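Local coordinates for protein split-Soret cytochrome c (Desulfovibrio desulfuricans, PDB 1H21) that carries two c-type hemes and an iron-sulfur centre per subunit in a heme-sharing homodimer and may take part in electron transfer during sulfate reduction, at residues D128-V133 against R167-G172; C212-G217 against N221-I226. All coordinates share one frame; numbering follows the deposited sequence.

Contact 1 of 2, residues D128-V133 against R167-G172; sequences DAAQGV and RSERCG. Unlike the reference sequence in segment 167-172: Cys171 (reference Ala).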
loop_
_atom_site.group_PDB
_atom_site.type_symbol
_atom_site.label_atom_id
_atom_site.label_comp_id
_atom_site.label_asym_id
_atom_site.label_seq_id
_atom_site.Cartn_x
_atom_site.Cartn_y
_atom_site.Cartn_z
ATOM N N ASP A 128 -17.401 -21.763 13.841
ATOM C CA ASP A 128 -16.381 -22.624 14.412
ATOM C C ASP A 128 -15.236 -22.918 13.448
ATOM O O ASP A 128 -14.315 -23.673 13.773
ATOM C CB ASP A 128 -17.023 -23.905 14.933
ATOM C CG ASP A 128 -18.009 -23.636 16.068
ATOM O OD1 ASP A 128 -17.554 -23.297 17.179
ATOM O OD2 ASP A 128 -19.235 -23.730 15.838
ATOM N N ALA A 129 -15.297 -22.326 12.257
ATOM C CA ALA A 129 -14.223 -22.499 11.279
ATOM C C ALA A 129 -13.126 -21.526 11.720
ATOM O O ALA A 129 -12.111 -21.354 11.027
ATOM C CB ALA A 129 -14.717 -22.158 9.866
ATOM N N ALA A 130 -13.364 -20.874 12.865
ATOM C CA ALA A 130 -12.444 -19.902 13.438
ATOM C C ALA A 130 -11.100 -20.549 13.672
ATOM O O ALA A 130 -11.005 -21.559 14.377
ATOM C CB ALA A 130 -12.994 -19.370 14.741
ATOM N N GLN A 131 -10.058 -19.979 13.075
ATOM C CA GLN A 131 -8.718 -20.521 13.245
ATOM C C GLN A 131 -7.902 -19.815 14.317
ATOM O O GLN A 131 -6.829 -20.304 14.686
ATOM C CB GLN A 131 -7.970 -20.535 11.917
ATOM C CG GLN A 131 -8.644 -21.398 10.859
ATOM C CD GLN A 131 -7.778 -21.574 9.643
ATOM O OE1 GLN A 131 -8.247 -21.382 8.507
ATOM N NE2 GLN A 131 -6.490 -21.944 9.865
ATOM N N GLY A 132 -8.380 -18.658 14.779
ATOM C CA GLY A 132 -7.685 -17.917 15.822
ATOM C C GLY A 132 -8.389 -18.098 17.148
ATOM O O GLY A 132 -7.891 -18.815 18.015
ATOM N N VAL A 133 -9.493 -17.382 17.332
ATOM C CA VAL A 133 -10.314 -17.489 18.533
ATOM C C VAL A 133 -11.785 -17.540 18.099
ATOM O O VAL A 133 -12.228 -16.760 17.238
ATOM C CB VAL A 133 -10.105 -16.317 19.517
ATOM C CG1 VAL A 133 -8.658 -16.186 19.888
ATOM C CG2 VAL A 133 -10.682 -15.009 18.956
ATOM N N ARG A 167 -6.803 -9.986 18.004
ATOM C CA ARG A 167 -6.600 -9.026 16.936
ATOM C C ARG A 167 -6.185 -9.696 15.632
ATOM O O ARG A 167 -6.467 -9.176 14.544
ATOM C CB ARG A 167 -5.714 -7.841 17.366
ATOM C CG ARG A 167 -4.252 -7.986 17.133
ATOM C CD ARG A 167 -3.803 -7.442 15.780
ATOM N NE ARG A 167 -2.758 -8.324 15.262
ATOM C CZ ARG A 167 -2.635 -8.690 13.991
ATOM N NH1 ARG A 167 -3.479 -8.226 13.069
ATOM N NH2 ARG A 167 -1.763 -9.632 13.671
ATOM N N SER A 168 -5.548 -10.859 15.721
ATOM C CA SER A 168 -5.185 -11.572 14.512
ATOM C C SER A 168 -6.466 -12.246 13.982
ATOM O O SER A 168 -6.606 -12.469 12.785
ATOM C CB SER A 168 -4.085 -12.594 14.776
ATOM O OG SER A 168 -4.576 -13.724 15.463
ATOM N N GLU A 169 -7.399 -12.563 14.883
ATOM C CA GLU A 169 -8.675 -13.148 14.484
ATOM C C GLU A 169 -9.432 -12.010 13.809
ATOM O O GLU A 169 -9.997 -12.175 12.734
ATOM C CB GLU A 169 -9.451 -13.644 15.709
ATOM C CG GLU A 169 -10.844 -14.217 15.406
ATOM C CD GLU A 169 -10.826 -15.482 14.546
ATOM O OE1 GLU A 169 -9.973 -16.361 14.761
ATOM O OE2 GLU A 169 -11.706 -15.609 13.665
ATOM N N ARG A 170 -9.392 -10.834 14.425
ATOM C CA ARG A 170 -10.051 -9.647 13.889
ATOM C C ARG A 170 -9.573 -9.319 12.478
ATOM O O ARG A 170 -10.396 -9.110 11.584
ATOM C CB ARG A 170 -9.798 -8.427 14.781
ATOM C CG ARG A 170 -10.340 -7.113 14.212
ATOM C CD ARG A 170 -9.524 -5.948 14.720
ATOM N NE ARG A 170 -9.941 -4.644 14.206
ATOM C CZ ARG A 170 -9.195 -3.898 13.392
ATOM N NH1 ARG A 170 -7.999 -4.333 12.985
ATOM N NH2 ARG A 170 -9.621 -2.695 13.018
ATOM N N CYS A 171 -8.257 -9.250 12.273
ATOM C CA CYS A 171 -7.753 -8.916 10.947
ATOM C C CYS A 171 -8.149 -9.977 9.929
ATOM O O CYS A 171 -8.478 -9.650 8.784
ATOM C CB CYS A 171 -6.244 -8.575 10.949
ATOM S SG CYS A 171 -5.855 -6.844 11.571
ATOM N N GLY A 172 -8.282 -11.213 10.400
ATOM C CA GLY A 172 -8.679 -12.311 9.530
ATOM C C GLY A 172 -10.105 -12.133 9.040
ATOM O O GLY A 172 -10.407 -12.401 7.872
#
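A glutamate carboxylate holding two consecutive backbone amides is what joins Glu169 to Gly132 and Val133: this is a side-chain-to-loop contact near the surface, between helix 165-192 and the long connection that leads from helix 102-118 to helix 147-158. One oxygen does the gripping. OE1 of Glu169 accepts from the amide N of Val133 at 2.8 Å, with an N-H...O angle of 148°; the donor comes in from above the carboxylate plane, 42° out of it. The amide of Gly132 reaches the same oxygen, but along a more bent path, and that bond is weak. Glu169 gets there by setting CG anti to its backbone N (chi1 177°) and then bending at chi2, which brings OE1 to the two amides. Its aliphatic part is used as well: CG2 of Val133 lies 3.6 Å from CG of Glu169, the two side chains meeting at a slant.

Across the contact the backbones come nearest at Gly132 and Glu169, CA to CA 5.1 Å. The helix is part of the helical body of the subunit, which has no strands, within the C_GCAxxG_C_C family region, and Cys171, two residues after Glu169, is an inferred ligand of the iron-sulfur cluster. OE2, the other oxygen of Glu169, has a salt bridge to NE of Arg173 and a hydrogen bond with OH of Tyr34; the positive charge of Arg173 probably favours the ionised form of this buried acid. Tyr34, on helix 26-38, also hydrogen-bonds to the amide of Gln131 and touches Ala130, whose CB is 4.1 Å from OE2 of Glu169.

Contact 2 of 2, residues C212-G217 against N221-I226; sequences CHMTKG and NWAKGI. With HEC (heme c), chain E.
Cys212 and His213, at the end of helix 204-213, meet the returning chain 221-226 beside a heme c. Cys212 SG is bonded covalently to the heme CAC, a thioether link of 1.8 Å. His213 follows with NE2 on the iron at 2.0 Å, and His246 of the second subunit is the other axial ligand, so two chains share this iron. ND1 of His213 is hydrogen-bonded to the carbonyl of Ala220, which helps fix the ring's rotation. CE3 of Trp222 lies in plane at the imidazole edge, 3.8 Å from ND1. The two rings are oblique, planes at 41°. Further on, CH2 of Trp222 is 3.6 Å from the heme CAD. The carbonyl O of His213 accepts a weak hydrogen bond from Ala223 N, 3.2 Å. Met214 bends at chi2 and chi3, bringing its SD 4.0 Å from Ala223 CB. Past it, Thr215 O sits 3.2 Å from CB of Asn221. CA of Lys216 lies beside ND2 of Asn221 (3.3 Å), and Gly217 N, like that ND2, hydrogen-bonds OE1 of Glu161 of the second subunit. Cysteine and histidine side by side here are the last two residues of the c-type CXXCH heme-binding motif, begun by Cys209.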
loop_
_atom_site.group_PDB
_atom_site.type_symbol
_atom_site.label_atom_id
_atom_site.label_comp_id
_atom_site.label_asym_id
_atom_site.label_seq_id
_atom_site.Cartn_x
_atom_site.Cartn_y
_atom_site.Cartn_z
ATOM N N CYS A 212 -9.236 24.401 -0.481
ATOM C CA CYS A 212 -7.969 25.125 -0.567
ATOM C C CYS A 212 -6.791 24.210 -0.878
ATOM O O CYS A 212 -5.996 24.485 -1.771
ATOM C CB CYS A 212 -7.678 25.860 0.743
ATOM S SG CYS A 212 -8.957 27.006 1.266
ATOM N N HIS A 213 -6.722 23.096 -0.162
ATOM C CA HIS A 213 -5.619 22.174 -0.296
ATOM C C HIS A 213 -5.601 21.209 -1.460
ATOM O O HIS A 213 -4.552 20.644 -1.756
ATOM C CB HIS A 213 -5.400 21.466 1.035
ATOM C CG HIS A 213 -5.042 22.409 2.139
ATOM N ND1 HIS A 213 -3.864 23.129 2.183
ATOM C CD2 HIS A 213 -5.752 22.793 3.230
ATOM C CE1 HIS A 213 -3.883 23.915 3.264
ATOM N NE2 HIS A 213 -5.003 23.757 3.941
ATOM N N MET A 214 -6.732 21.052 -2.143
ATOM C CA MET A 214 -6.820 20.158 -3.301
ATOM C C MET A 214 -7.455 20.819 -4.526
ATOM O O MET A 214 -8.007 20.132 -5.382
ATOM C CB MET A 214 -7.617 18.890 -2.974
ATOM C CG MET A 214 -6.797 17.752 -2.428
ATOM S SD MET A 214 -6.754 17.831 -0.641
ATOM C CE MET A 214 -8.378 17.033 -0.263
ATOM N N THR A 215 -7.389 22.139 -4.609
ATOM C CA THR A 215 -7.967 22.855 -5.741
ATOM C C THR A 215 -6.903 23.615 -6.542
ATOM O O THR A 215 -6.259 24.553 -6.047
ATOM C CB THR A 215 -9.078 23.809 -5.288
ATOM O OG1 THR A 215 -10.066 23.066 -4.565
ATOM C CG2 THR A 215 -9.741 24.461 -6.509
ATOM N N LYS A 216 -6.672 23.135 -7.759
ATOM C CA LYS A 216 -5.694 23.715 -8.667
ATOM C C LYS A 216 -5.889 25.230 -8.766
ATOM O O LYS A 216 -7.023 25.725 -8.843
ATOM C CB LYS A 216 -5.844 23.065 -10.044
ATOM C CG LYS A 216 -4.724 23.382 -11.022
ATOM C CD LYS A 216 -4.942 22.638 -12.358
ATOM C CE LYS A 216 -3.656 21.984 -12.896
ATOM N NZ LYS A 216 -3.300 22.429 -14.278
ATOM N N GLY A 217 -4.780 25.960 -8.734
ATOM C CA GLY A 217 -4.829 27.405 -8.803
ATOM C C GLY A 217 -4.795 28.022 -7.419
ATOM O O GLY A 217 -4.385 29.180 -7.266
ATOM N N ASN A 221 -2.886 24.977 -2.466
ATOM C CA ASN A 221 -3.020 23.679 -3.117
ATOM C C ASN A 221 -1.748 22.819 -3.045
ATOM O O ASN A 221 -1.048 22.627 -4.043
ATOM C CB ASN A 221 -3.457 23.887 -4.567
ATOM C CG ASN A 221 -3.681 22.593 -5.284
ATOM O OD1 ASN A 221 -4.077 21.596 -4.682
ATOM N ND2 ASN A 221 -3.413 22.583 -6.575
ATOM N N TRP A 222 -1.475 22.278 -1.859
ATOM C CA TRP A 222 -0.290 21.448 -1.630
ATOM C C TRP A 222 -0.541 19.959 -1.377
ATOM O O TRP A 222 0.328 19.134 -1.646
ATOM C CB TRP A 222 0.474 21.955 -0.407
ATOM C CG TRP A 222 0.807 23.379 -0.442
ATOM C CD1 TRP A 222 1.519 24.027 -1.401
ATOM C CD2 TRP A 222 0.434 24.362 0.525
ATOM N NE1 TRP A 222 1.615 25.359 -1.093
ATOM C CE2 TRP A 222 0.955 25.595 0.083
ATOM C CE3 TRP A 222 -0.295 24.320 1.721
ATOM C CZ2 TRP A 222 0.772 26.785 0.789
ATOM C CZ3 TRP A 222 -0.477 25.501 2.429
ATOM C CH2 TRP A 222 0.055 26.719 1.957
ATOM N N ALA A 223 -1.707 19.623 -0.832
ATOM C CA ALA A 223 -2.018 18.246 -0.461
ATOM C C ALA A 223 -2.449 17.214 -1.506
ATOM O O ALA A 223 -3.210 17.511 -2.439
ATOM C CB ALA A 223 -3.012 18.251 0.672
ATOM N N LYS A 224 -1.969 15.987 -1.314
ATOM C CA LYS A 224 -2.332 14.870 -2.178
ATOM C C LYS A 224 -2.829 13.764 -1.262
ATOM O O LYS A 224 -2.245 13.523 -0.203
ATOM C CB LYS A 224 -1.139 14.377 -3.007
ATOM C CG LYS A 224 -0.919 15.133 -4.313
ATOM C CD LYS A 224 -2.039 14.869 -5.293
ATOM C CE LYS A 224 -2.011 15.842 -6.463
ATOM N NZ LYS A 224 -3.041 15.463 -7.453
ATOM N N GLY A 225 -3.927 13.128 -1.646
ATOM C CA GLY A 225 -4.471 12.067 -0.828
ATOM C C GLY A 225 -5.882 12.415 -0.419
ATOM O O GLY A 225 -6.174 13.561 -0.069
ATOM N N ILE A 226 -6.775 11.436 -0.499
ATOM C CA ILE A 226 -8.150 11.688 -0.124
ATOM C C ILE A 226 -8.622 10.850 1.050
ATOM O O ILE A 226 -9.777 10.435 1.117
ATOM C CB ILE A 226 -9.096 11.597 -1.322
ATOM C CG1 ILE A 226 -8.871 10.292 -2.078
ATOM C CG2 ILE A 226 -8.897 12.826 -2.226
ATOM C CD1 ILE A 226 -9.683 10.198 -3.364
HETATM FE FE HEC E . -5.142 24.514 5.787
HETATM C CHA HEC E . -1.927 25.494 6.252
HETATM C CHB HEC E . -4.457 21.435 7.018
HETATM C CHC HEC E . -8.466 23.721 5.594
HETATM C CHD HEC E . -5.688 27.355 3.941
HETATM N NA HEC E . -3.531 23.651 6.433
HETATM C C1A HEC E . -2.285 24.202 6.633
HETATM C C2A HEC E . -1.374 23.227 7.253
HETATM C C3A HEC E . -2.026 22.038 7.391
HETATM C C4A HEC E . -3.386 22.317 6.906
HETATM C CMA HEC E . -1.439 20.721 7.883
HETATM C CAA HEC E . 0.055 23.531 7.648
HETATM C CBA HEC E . 0.389 23.680 9.106
HETATM C CGA HEC E . -0.335 24.826 9.785
HETATM O O1A HEC E . -1.567 24.788 9.952
HETATM O O2A HEC E . 0.345 25.756 10.242
HETATM N NB HEC E . -6.268 22.956 6.240
HETATM C C1B HEC E . -5.799 21.727 6.715
HETATM C C2B HEC E . -6.865 20.738 6.845
HETATM C C3B HEC E . -8.069 21.406 6.584
HETATM C C4B HEC E . -7.641 22.779 6.136
HETATM C CMB HEC E . -6.622 19.243 7.045
HETATM C CAB HEC E . -9.399 20.945 6.885
HETATM C CBB HEC E . -9.814 20.387 8.170
HETATM N NC HEC E . -6.763 25.410 5.069
HETATM C C1C HEC E . -8.073 24.952 5.087
HETATM C C2C HEC E . -8.936 25.753 4.226
HETATM C C3C HEC E . -8.136 26.748 3.707
HETATM C C4C HEC E . -6.799 26.550 4.242
HETATM C CMC HEC E . -10.408 25.419 3.872
HETATM C CAC HEC E . -8.483 27.748 2.820
HETATM C CBC HEC E . -9.524 28.689 3.143
HETATM N ND HEC E . -4.041 26.108 5.270
HETATM C C1D HEC E . -4.389 27.168 4.448
HETATM C C2D HEC E . -3.245 28.075 4.245
HETATM C C3D HEC E . -2.248 27.585 4.978
HETATM C C4D HEC E . -2.740 26.384 5.591
HETATM C CMD HEC E . -3.152 29.281 3.311
HETATM C CAD HEC E . -0.825 28.125 5.102
HETATM C CBD HEC E . -0.718 29.461 5.822
HETATM C CGD HEC E . -1.228 29.383 7.244
HETATM O O1D HEC E . -2.399 29.771 7.478
HETATM O O2D HEC E . -0.452 28.942 8.125
#

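In the fold
From the N terminus, the chain first runs through helices 26-38, 44-60, 87-99 and 102-118. Contact 1 then closes a loop of 33 residues that contains helix 147-158, tying the connection after helix 102-118 to the start of helix 165-192. That long helix leads on to helix 204-213, where contact 2 closes a far tighter turn, with three residues between its segments. The two closures are in series, neither enclosing nor crossing the other. They lie on opposite sides of the chain's centre, with centres about 40 Å and nearest atoms about 18 Å apart: contact 1 on the helical body, contact 2 in the heme-bearing C-terminal part at the subunit interface.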